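Uncharacterized protein NMB1681 (Neisseria meningitidis, PDB 3MW6) is a FinO-like RNA chaperone of the ProQ/FinO family and probably acts by binding RNA. Local coordinates at residues K23-I34 and L59-V70; L81-R90 and E105-V115. All blocks are in the same frame, centred on the assembly; numbering follows the deposited sequence.

Interaction 1 of 2, residues K23-I34 and L59-V70; sequences KKKQTEMIADHI and LPQYDAALIARV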
loop_
_atom_site.group_PDB
_atom_site.type_symbol
_atom_site.label_atom_id
_atom_site.label_comp_id
_atom_site.label_asym_id
_atom_site.label_seq_id
_atom_site.Cartn_x
_atom_site.Cartn_y
_atom_site.Cartn_z
ATOM N N LYS A 23 11.674 -23.378 9.122
ATOM C CA LYS A 23 10.934 -22.146 8.849
ATOM C C LYS A 23 11.879 -21.000 8.471
ATOM O O LYS A 23 11.664 -20.276 7.494
ATOM C CB LYS A 23 10.119 -21.755 10.093
ATOM C CG LYS A 23 8.771 -21.101 9.807
ATOM C CD LYS A 23 7.943 -20.908 11.082
ATOM C CE LYS A 23 8.363 -19.663 11.867
ATOM N NZ LYS A 23 7.544 -19.470 13.104
ATOM N N LYS A 24 12.924 -20.826 9.274
ATOM C CA LYS A 24 13.923 -19.803 8.999
ATOM C C LYS A 24 14.610 -20.067 7.653
ATOM O O LYS A 24 14.854 -19.150 6.867
ATOM C CB LYS A 24 14.966 -19.761 10.115
ATOM C CG LYS A 24 16.276 -19.129 9.683
ATOM C CD LYS A 24 17.238 -18.969 10.842
ATOM C CE LYS A 24 18.414 -18.090 10.441
ATOM N NZ LYS A 24 19.175 -17.608 11.627
ATOM N N LYS A 25 14.917 -21.331 7.388
ATOM C CA LYS A 25 15.589 -21.685 6.150
ATOM C C LYS A 25 14.637 -21.579 4.955
ATOM O O LYS A 25 15.015 -21.040 3.912
ATOM C CB LYS A 25 16.222 -23.073 6.254
ATOM C CG LYS A 25 16.960 -23.523 4.992
ATOM C CD LYS A 25 18.178 -22.656 4.682
ATOM C CE LYS A 25 18.872 -23.148 3.405
ATOM N NZ LYS A 25 20.200 -22.505 3.159
ATOM N N GLN A 26 13.396 -22.049 5.108
ATOM C CA GLN A 26 12.413 -21.875 4.032
ATOM C C GLN A 26 12.191 -20.394 3.678
ATOM O O GLN A 26 12.008 -20.044 2.508
ATOM C CB GLN A 26 11.068 -22.546 4.346
ATOM C CG GLN A 26 10.132 -22.468 3.138
ATOM C CD GLN A 26 8.842 -23.258 3.283
ATOM O OE1 GLN A 26 7.895 -23.040 2.522
ATOM N NE2 GLN A 26 8.797 -24.191 4.249
ATOM N N THR A 27 12.220 -19.530 4.693
ATOM C CA THR A 27 12.033 -18.085 4.495
ATOM C C THR A 27 13.167 -17.411 3.707
ATOM O O THR A 27 12.916 -16.572 2.844
ATOM C CB THR A 27 11.833 -17.359 5.831
ATOM O OG1 THR A 27 10.707 -17.933 6.506
ATOM C CG2 THR A 27 11.582 -15.877 5.600
ATOM N N GLU A 28 14.410 -17.775 3.995
ATOM C CA GLU A 28 15.514 -17.290 3.188
ATOM C C GLU A 28 15.390 -17.807 1.757
ATOM O O GLU A 28 15.621 -17.063 0.806
ATOM C CB GLU A 28 16.851 -17.713 3.783
ATOM C CG GLU A 28 17.234 -16.936 5.017
ATOM C CD GLU A 28 18.225 -17.682 5.880
ATOM O OE1 GLU A 28 18.682 -18.762 5.448
ATOM O OE2 GLU A 28 18.538 -17.197 6.990
HETATM N N MSE A 29 15.023 -19.074 1.597
HETATM C CA MSE A 29 14.955 -19.659 0.260
HETATM C C MSE A 29 13.893 -18.958 -0.584
HETATM O O MSE A 29 14.080 -18.759 -1.795
HETATM C CB MSE A 29 14.662 -21.168 0.313
HETATM C CG MSE A 29 15.781 -22.053 0.880
HETATM SE SE MSE A 29 15.121 -23.822 1.446
HETATM C CE MSE A 29 14.900 -24.635 -0.331
ATOM N N ILE A 30 12.784 -18.584 0.056
ATOM C CA ILE A 30 11.662 -17.979 -0.654
ATOM C C ILE A 30 12.038 -16.602 -1.166
ATOM O O ILE A 30 11.739 -16.243 -2.310
ATOM C CB ILE A 30 10.418 -17.850 0.230
ATOM C CG1 ILE A 30 9.870 -19.241 0.558
ATOM C CG2 ILE A 30 9.356 -17.025 -0.478
ATOM C CD1 ILE A 30 8.708 -19.238 1.521
ATOM N N ALA A 31 12.699 -15.842 -0.305
ATOM C CA ALA A 31 13.141 -14.493 -0.626
ATOM C C ALA A 31 14.151 -14.527 -1.763
ATOM O O ALA A 31 14.001 -13.809 -2.752
ATOM C CB ALA A 31 13.738 -13.815 0.616
ATOM N N ASP A 32 15.160 -15.388 -1.643
ATOM C CA ASP A 32 16.160 -15.536 -2.713
ATOM C C ASP A 32 15.495 -15.951 -4.023
ATOM O O ASP A 32 15.786 -15.399 -5.081
ATOM C CB ASP A 32 17.249 -16.544 -2.333
ATOM C CG ASP A 32 18.120 -16.068 -1.178
ATOM O OD1 ASP A 32 18.027 -14.879 -0.776
ATOM O OD2 ASP A 32 18.903 -16.898 -0.667
ATOM N N HIS A 33 14.583 -16.910 -3.960
ATOM C CA HIS A 33 13.855 -17.272 -5.167
ATOM C C HIS A 33 13.185 -16.040 -5.782
ATOM O O HIS A 33 13.388 -15.725 -6.945
ATOM C CB HIS A 33 12.815 -18.372 -4.908
ATOM C CG HIS A 33 12.054 -18.763 -6.137
ATOM N ND1 HIS A 33 12.483 -19.753 -6.992
ATOM C CD2 HIS A 33 10.926 -18.256 -6.689
ATOM C CE1 HIS A 33 11.640 -19.856 -8.004
ATOM N NE2 HIS A 33 10.684 -18.960 -7.843
ATOM N N ILE A 34 12.402 -15.333 -4.979
ATOM C CA ILE A 34 11.587 -14.227 -5.471
ATOM C C ILE A 34 12.400 -13.042 -5.995
ATOM O O ILE A 34 12.095 -12.497 -7.059
ATOM C CB ILE A 34 10.591 -13.752 -4.380
ATOM C CG1 ILE A 34 9.325 -14.615 -4.412
ATOM C CG2 ILE A 34 10.260 -12.300 -4.552
ATOM C CD1 ILE A 34 8.511 -14.524 -3.143
ATOM N N LEU A 59 4.376 -20.690 -6.649
ATOM C CA LEU A 59 5.372 -21.349 -5.804
ATOM C C LEU A 59 4.748 -22.435 -4.929
ATOM O O LEU A 59 4.652 -22.269 -3.714
ATOM C CB LEU A 59 6.078 -20.329 -4.905
ATOM C CG LEU A 59 6.668 -19.072 -5.544
ATOM C CD1 LEU A 59 7.325 -18.204 -4.479
ATOM C CD2 LEU A 59 7.659 -19.452 -6.593
ATOM N N PRO A 60 4.324 -23.553 -5.537
ATOM C CA PRO A 60 3.697 -24.586 -4.707
ATOM C C PRO A 60 4.718 -25.330 -3.841
ATOM O O PRO A 60 4.336 -25.997 -2.881
ATOM C CB PRO A 60 3.041 -25.519 -5.732
ATOM C CG PRO A 60 3.785 -25.273 -7.006
ATOM C CD PRO A 60 4.190 -23.829 -6.976
ATOM N N GLN A 61 5.999 -25.190 -4.161
ATOM C CA GLN A 61 7.053 -25.865 -3.397
ATOM C C GLN A 61 7.340 -25.214 -2.039
ATOM O O GLN A 61 8.264 -25.622 -1.335
ATOM C CB GLN A 61 8.353 -25.970 -4.216
ATOM C CG GLN A 61 9.083 -24.656 -4.459
ATOM C CD GLN A 61 8.517 -23.867 -5.631
ATOM O OE1 GLN A 61 7.302 -23.746 -5.797
ATOM N NE2 GLN A 61 9.402 -23.331 -6.452
ATOM N N TYR A 62 6.545 -24.204 -1.687
ATOM C CA TYR A 62 6.763 -23.406 -0.492
ATOM C C TYR A 62 5.440 -23.156 0.225
ATOM O O TYR A 62 4.387 -23.088 -0.415
ATOM C CB TYR A 62 7.403 -22.052 -0.850
ATOM C CG TYR A 62 8.817 -22.122 -1.380
ATOM C CD1 TYR A 62 9.817 -22.801 -0.687
ATOM C CD2 TYR A 62 9.161 -21.475 -2.566
ATOM C CE1 TYR A 62 11.128 -22.849 -1.181
ATOM C CE2 TYR A 62 10.455 -21.502 -3.059
ATOM C CZ TYR A 62 11.434 -22.190 -2.368
ATOM O OH TYR A 62 12.715 -22.209 -2.874
ATOM N N ASP A 63 5.504 -23.007 1.547
ATOM C CA ASP A 63 4.312 -22.801 2.371
ATOM C C ASP A 63 3.718 -21.423 2.153
ATOM O O ASP A 63 4.428 -20.420 2.267
ATOM C CB ASP A 63 4.653 -22.979 3.856
ATOM C CG ASP A 63 5.083 -24.398 4.180
ATOM O OD1 ASP A 63 4.407 -25.337 3.716
ATOM O OD2 ASP A 63 6.094 -24.580 4.892
ATOM N N ALA A 64 2.422 -21.378 1.842
ATOM C CA ALA A 64 1.713 -20.111 1.628
ATOM C C ALA A 64 1.941 -19.119 2.758
ATOM O O ALA A 64 2.007 -17.916 2.529
ATOM C CB ALA A 64 0.216 -20.345 1.446
ATOM N N ALA A 65 2.057 -19.613 3.984
ATOM C CA ALA A 65 2.197 -18.704 5.114
ATOM C C ALA A 65 3.555 -18.021 5.120
ATOM O O ALA A 65 3.657 -16.856 5.481
ATOM C CB ALA A 65 1.940 -19.422 6.449
ATOM N N LEU A 66 4.604 -18.741 4.745
ATOM C CA LEU A 66 5.926 -18.136 4.776
ATOM C C LEU A 66 6.095 -17.224 3.568
ATOM O O LEU A 66 6.873 -16.273 3.605
ATOM C CB LEU A 66 7.019 -19.198 4.832
ATOM C CG LEU A 66 6.989 -20.090 6.075
ATOM C CD1 LEU A 66 8.161 -21.054 6.072
ATOM C CD2 LEU A 66 6.995 -19.259 7.351
ATOM N N ILE A 67 5.352 -17.508 2.503
ATOM C CA ILE A 67 5.309 -16.618 1.347
ATOM C C ILE A 67 4.695 -15.261 1.740
ATOM O O ILE A 67 5.236 -14.195 1.417
ATOM C CB ILE A 67 4.564 -17.264 0.142
ATOM C CG1 ILE A 67 5.389 -18.429 -0.424
ATOM C CG2 ILE A 67 4.359 -16.261 -0.972
ATOM C CD1 ILE A 67 4.679 -19.257 -1.490
ATOM N N ALA A 68 3.583 -15.307 2.464
ATOM C CA ALA A 68 2.925 -14.089 2.910
ATOM C C ALA A 68 3.868 -13.279 3.798
ATOM O O ALA A 68 3.897 -12.062 3.728
ATOM C CB ALA A 68 1.630 -14.432 3.662
ATOM N N ARG A 69 4.640 -13.972 4.628
ATOM C CA ARG A 69 5.595 -13.341 5.532
ATOM C C ARG A 69 6.694 -12.606 4.751
ATOM O O ARG A 69 7.033 -11.467 5.052
ATOM C CB ARG A 69 6.206 -14.410 6.451
ATOM C CG ARG A 69 6.966 -13.866 7.647
ATOM C CD ARG A 69 7.770 -14.956 8.367
ATOM N NE ARG A 69 6.974 -15.742 9.308
ATOM C CZ ARG A 69 7.491 -16.625 10.160
ATOM N NH1 ARG A 69 8.803 -16.825 10.193
ATOM N NH2 ARG A 69 6.701 -17.307 10.978
ATOM N N VAL A 70 7.259 -13.274 3.749
ATOM C CA VAL A 70 8.296 -12.663 2.907
ATOM C C VAL A 70 7.733 -11.452 2.166
ATOM O O VAL A 70 8.325 -10.375 2.153
ATOM C CB VAL A 70 8.873 -13.676 1.908
ATOM C CG1 VAL A 70 9.813 -12.972 0.912
ATOM C CG2 VAL A 70 9.603 -14.782 2.660
#

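Interaction 2 of 2, residues L81-R90 and E105-V115; sequences LKALARGGKR and EQAIAQNHPFV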
loop_
_atom_site.group_PDB
_atom_site.type_symbol
_atom_site.label_atom_id
_atom_site.label_comp_id
_atom_site.label_asym_id
_atom_site.label_seq_id
_atom_site.Cartn_x
_atom_site.Cartn_y
_atom_site.Cartn_z
ATOM N N LEU A 81 8.147 1.537 0.275
ATOM C CA LEU A 81 7.352 2.725 0.577
ATOM C C LEU A 81 7.759 3.886 -0.327
ATOM O O LEU A 81 6.926 4.665 -0.799
ATOM C CB LEU A 81 7.531 3.122 2.045
ATOM C CG LEU A 81 7.061 2.056 3.029
ATOM C CD1 LEU A 81 7.336 2.465 4.474
ATOM C CD2 LEU A 81 5.580 1.822 2.819
ATOM N N LYS A 82 9.057 4.008 -0.552
ATOM C CA LYS A 82 9.583 5.070 -1.402
ATOM C C LYS A 82 9.055 4.889 -2.840
ATOM O O LYS A 82 8.763 5.862 -3.527
ATOM C CB LYS A 82 11.111 5.047 -1.349
ATOM C CG LYS A 82 11.792 6.265 -1.870
ATOM C CD LYS A 82 13.174 6.406 -1.231
ATOM C CE LYS A 82 14.040 5.168 -1.440
ATOM N NZ LYS A 82 14.521 5.022 -2.852
ATOM N N ALA A 83 8.880 3.641 -3.255
ATOM C CA ALA A 83 8.333 3.331 -4.578
ATOM C C ALA A 83 6.871 3.738 -4.610
ATOM O O ALA A 83 6.381 4.244 -5.611
ATOM C CB ALA A 83 8.470 1.823 -4.896
ATOM N N LEU A 84 6.165 3.509 -3.512
ATOM C CA LEU A 84 4.763 3.897 -3.463
ATOM C C LEU A 84 4.654 5.416 -3.484
ATOM O O LEU A 84 3.725 5.974 -4.065
ATOM C CB LEU A 84 4.086 3.349 -2.207
ATOM C CG LEU A 84 3.878 1.852 -2.073
ATOM C CD1 LEU A 84 3.052 1.623 -0.818
ATOM C CD2 LEU A 84 3.158 1.281 -3.287
ATOM N N ALA A 85 5.601 6.096 -2.847
ATOM C CA ALA A 85 5.616 7.564 -2.876
ATOM C C ALA A 85 5.880 8.077 -4.284
ATOM O O ALA A 85 5.442 9.179 -4.662
ATOM C CB ALA A 85 6.687 8.092 -1.953
ATOM N N ARG A 86 6.647 7.306 -5.047
ATOM C CA ARG A 86 6.949 7.696 -6.423
ATOM C C ARG A 86 5.661 7.602 -7.226
ATOM O O ARG A 86 5.392 8.458 -8.051
ATOM C CB ARG A 86 8.061 6.824 -7.027
ATOM C CG ARG A 86 8.405 7.176 -8.470
ATOM C CD ARG A 86 9.525 6.261 -9.013
ATOM N NE ARG A 86 9.562 6.295 -10.467
ATOM C CZ ARG A 86 10.427 5.613 -11.213
ATOM N NH1 ARG A 86 11.337 4.841 -10.640
ATOM N NH2 ARG A 86 10.378 5.701 -12.537
ATOM N N GLY A 87 4.853 6.576 -6.950
ATOM C CA GLY A 87 3.542 6.460 -7.560
ATOM C C GLY A 87 3.542 5.826 -8.944
ATOM O O GLY A 87 4.461 5.084 -9.295
ATOM N N GLY A 88 2.522 6.141 -9.742
ATOM C CA GLY A 88 2.373 5.571 -11.080
ATOM C C GLY A 88 1.795 4.167 -11.032
ATOM O O GLY A 88 1.118 3.816 -10.067
ATOM N N LYS A 89 2.086 3.357 -12.049
ATOM C CA LYS A 89 1.429 2.057 -12.238
ATOM C C LYS A 89 1.894 0.976 -11.274
ATOM O O LYS A 89 3.014 1.007 -10.769
ATOM C CB LYS A 89 1.670 1.553 -13.668
ATOM C CG LYS A 89 1.011 2.387 -14.752
ATOM C CD LYS A 89 -0.439 2.008 -14.841
ATOM C CE LYS A 89 -1.132 2.735 -15.967
ATOM N NZ LYS A 89 -2.535 2.255 -16.082
ATOM N N ARG A 90 1.026 0.005 -11.032
ATOM C CA ARG A 90 1.434 -1.215 -10.365
ATOM C C ARG A 90 1.713 -2.318 -11.385
ATOM O O ARG A 90 1.207 -2.283 -12.508
ATOM C CB ARG A 90 0.365 -1.661 -9.375
ATOM C CG ARG A 90 0.146 -0.694 -8.238
ATOM C CD ARG A 90 -0.956 -1.187 -7.272
ATOM N NE ARG A 90 -1.043 -0.267 -6.150
ATOM C CZ ARG A 90 -0.381 -0.433 -5.013
ATOM N NH1 ARG A 90 0.399 -1.490 -4.842
ATOM N NH2 ARG A 90 -0.490 0.460 -4.053
ATOM N N GLU A 105 -2.875 6.220 -1.326
ATOM C CA GLU A 105 -1.738 5.377 -0.967
ATOM C C GLU A 105 -0.459 6.201 -1.125
ATOM O O GLU A 105 0.456 6.132 -0.306
ATOM C CB GLU A 105 -1.671 4.129 -1.845
ATOM C CG GLU A 105 -2.949 3.290 -1.830
ATOM C CD GLU A 105 -3.037 2.252 -2.974
ATOM O OE1 GLU A 105 -2.420 2.449 -4.043
ATOM O OE2 GLU A 105 -3.752 1.237 -2.809
ATOM N N GLN A 106 -0.404 6.994 -2.184
ATOM C CA GLN A 106 0.803 7.766 -2.488
ATOM C C GLN A 106 1.095 8.803 -1.395
ATOM O O GLN A 106 2.240 8.924 -0.952
ATOM C CB GLN A 106 0.676 8.435 -3.866
ATOM C CG GLN A 106 1.908 9.197 -4.312
ATOM C CD GLN A 106 1.804 9.656 -5.753
ATOM O OE1 GLN A 106 0.699 9.912 -6.266
ATOM N NE2 GLN A 106 2.962 9.758 -6.427
ATOM N N ALA A 107 0.059 9.522 -0.947
ATOM C CA ALA A 107 0.216 10.549 0.090
ATOM C C ALA A 107 0.675 9.954 1.415
ATOM O O ALA A 107 1.481 10.548 2.128
ATOM C CB ALA A 107 -1.088 11.345 0.291
ATOM N N ILE A 108 0.167 8.778 1.743
ATOM C CA ILE A 108 0.518 8.146 3.003
ATOM C C ILE A 108 1.977 7.718 2.982
ATOM O O ILE A 108 2.689 7.850 3.977
ATOM C CB ILE A 108 -0.389 6.938 3.292
ATOM C CG1 ILE A 108 -1.767 7.409 3.764
ATOM C CG2 ILE A 108 0.231 6.022 4.338
ATOM C CD1 ILE A 108 -2.863 6.362 3.556
ATOM N N ALA A 109 2.431 7.202 1.847
ATOM C CA ALA A 109 3.817 6.768 1.743
ATOM C C ALA A 109 4.735 7.989 1.777
ATOM O O ALA A 109 5.778 7.971 2.432
ATOM C CB ALA A 109 4.049 5.932 0.480
ATOM N N GLN A 110 4.311 9.052 1.100
ATOM C CA GLN A 110 5.057 10.299 1.026
ATOM C C GLN A 110 5.332 10.935 2.378
ATOM O O GLN A 110 6.363 11.579 2.559
ATOM C CB GLN A 110 4.292 11.306 0.181
ATOM C CG GLN A 110 5.034 11.774 -1.039
ATOM C CD GLN A 110 4.091 12.295 -2.100
ATOM O OE1 GLN A 110 3.122 13.001 -1.799
ATOM N NE2 GLN A 110 4.356 11.941 -3.350
ATOM N N ASN A 111 4.392 10.781 3.307
ATOM C CA ASN A 111 4.491 11.405 4.627
ATOM C C ASN A 111 5.054 10.427 5.627
ATOM O O ASN A 111 5.230 10.763 6.790
ATOM C CB ASN A 111 3.124 11.907 5.112
ATOM C CG ASN A 111 2.475 12.897 4.140
ATOM O OD1 ASN A 111 3.163 13.676 3.481
ATOM N ND2 ASN A 111 1.148 12.865 4.052
ATOM N N HIS A 112 5.339 9.211 5.170
ATOM C CA HIS A 112 5.876 8.203 6.061
ATOM C C HIS A 112 7.275 8.608 6.473
ATOM O O HIS A 112 8.096 8.953 5.627
ATOM C CB HIS A 112 5.909 6.855 5.377
ATOM C CG HIS A 112 5.944 5.685 6.311
ATOM N ND1 HIS A 112 7.060 5.353 7.051
ATOM C CD2 HIS A 112 5.020 4.725 6.572
ATOM C CE1 HIS A 112 6.820 4.246 7.733
ATOM N NE2 HIS A 112 5.591 3.843 7.460
ATOM N N PRO A 113 7.536 8.597 7.786
ATOM C CA PRO A 113 8.856 8.865 8.351
ATOM C C PRO A 113 9.976 8.127 7.622
ATOM O O PRO A 113 11.027 8.733 7.369
ATOM C CB PRO A 113 8.721 8.338 9.776
ATOM C CG PRO A 113 7.301 8.631 10.119
ATOM C CD PRO A 113 6.511 8.467 8.834
ATOM N N PHE A 114 9.776 6.854 7.290
ATOM C CA PHE A 114 10.854 6.095 6.644
ATOM C C PHE A 114 11.176 6.622 5.261
ATOM O O PHE A 114 12.313 6.530 4.820
ATOM C CB PHE A 114 10.564 4.605 6.615
ATOM C CG PHE A 114 10.740 3.954 7.941
ATOM C CD1 PHE A 114 9.743 4.032 8.899
ATOM C CD2 PHE A 114 11.913 3.297 8.253
ATOM C CE1 PHE A 114 9.901 3.446 10.147
ATOM C CE2 PHE A 114 12.082 2.706 9.497
ATOM C CZ PHE A 114 11.073 2.782 10.445
ATOM N N VAL A 115 10.178 7.201 4.598
ATOM C CA VAL A 115 10.370 7.833 3.299
ATOM C C VAL A 115 11.021 9.198 3.431
ATOM O O VAL A 115 11.897 9.526 2.645
ATOM C CB VAL A 115 9.045 7.962 2.531
ATOM C CG1 VAL A 115 9.214 8.827 1.289
ATOM C CG2 VAL A 115 8.554 6.595 2.145
HETATM O O HOH W 1 -4.295 0.480 -5.789
#

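Interaction 1 of 2, residues K23-I34 and L59-V70
I30 lies between Y62, L66 and V70 at the centre of this helix-on-helix packing in the FinO-like domain, where the axes of 23-34 and 64-70 approach to 9.5 Å at a crossing angle of -61°. Its two branches divide the work. CG1 stands over one face of the Y62 ring, 3.8 Å from the centroid, a CH-pi contact, and CD1 carries on to L66 CB; CG2, anti to the backbone N, turns instead to V70 CG2. V70 also meets T27 and A31, one turn of helix apart: CG2 touches T27 CG2 and CG1 touches A31 CB. L66 is a knob in the hole formed by K23, Q26, T27 and I30, with CD2 3.5 Å from K23 CG. At the other end L59 splits its methyls between I34 and the H33 ring, whose buried NE2 has no polar partner in the model.

The polar edge is built on Q26. Its CG is anti to the backbone N (chi1 -174°) and the chain beyond is extended, which carries the amide past the Y62 ring to the start of helix 64-76. There OE1 accepts from D63 N at 2.6 Å in a nearly straight bond (173° at the hydrogen). NE2 gives to T20 O and also to D63 OD2, which it meets at 2.8 Å from above the carboxylate plane.

Interaction 2 of 2, residues L81-R90 and E105-V115
L81 and H112 meet by a CH-pi contact: CD1 of the leucine sits over the centre of the imidazole, 3.7 Å from the centroid and 6° off the ring normal. V115 CG2 reaches L81 CB, and its other methyl, CG1, faces A85. The small A109 side chain lies against L84 CB and the backbone at L81 and A85, so the axes of 81-86 and 105-110 come within 7.5 Å. This is close helix packing through alanine in the FinO-like domain.

Where helix 78-86 ends, A85 O receives Q106 NE2 at 3.1 Å. The bond is straight at the hydrogen, and the acceptor lies in the glutamine's amide plane, although the donor stands 50° above the carbonyl plane. Q110 NE2 adds a weak bond to the same oxygen. Q106 NE2 also lies 3.5 Å from G87 CA, where positive phi turns the chain out of the helix toward strand 89-91.

R90, extended from CG to NE, brings NH2 2.8 Å from E105 OE1 in a salt bridge. The oxygen is in the guanidinium plane, but NH2 approaches from above the carboxylate, the two planes being 77° apart.

A second shell fixes these groups. H112 is the N-cap of helix 113-124: its ND1 accepts from F114 N in the ring plane, which helps set the face offered to L81. H112 of the second subunit meets this ring edge-to-face. L47 O, E100 O and E104 of the second subunit, together with E105, hold the R90 guanidinium in position and orientation. E105 also lies close to E105 of the second subunit, and R90 probably offsets the repulsion between the two carboxylates.

How the interactions relate
The two contacts follow one another along the chain: interaction 1 closes before interaction 2 opens, and all four segments belong to the ProQ/FinO-family part of the protein. Their centres are 26 Å apart on opposite sides of the chain's centre, with nearest atoms about 12 Å apart, so they do not touch. Consecutive helices 64-76 and 78-86 link them, the first packing on helix 23-37 and the second on helix 103-110 and the start of helix 113-124. Both lie within one subunit; no other chain touches the segments of interaction 1, whereas the second copy packs against interaction 2. The pair of helices thus connects the packing around helix 23-37 to the part of the fold that faces the second subunit.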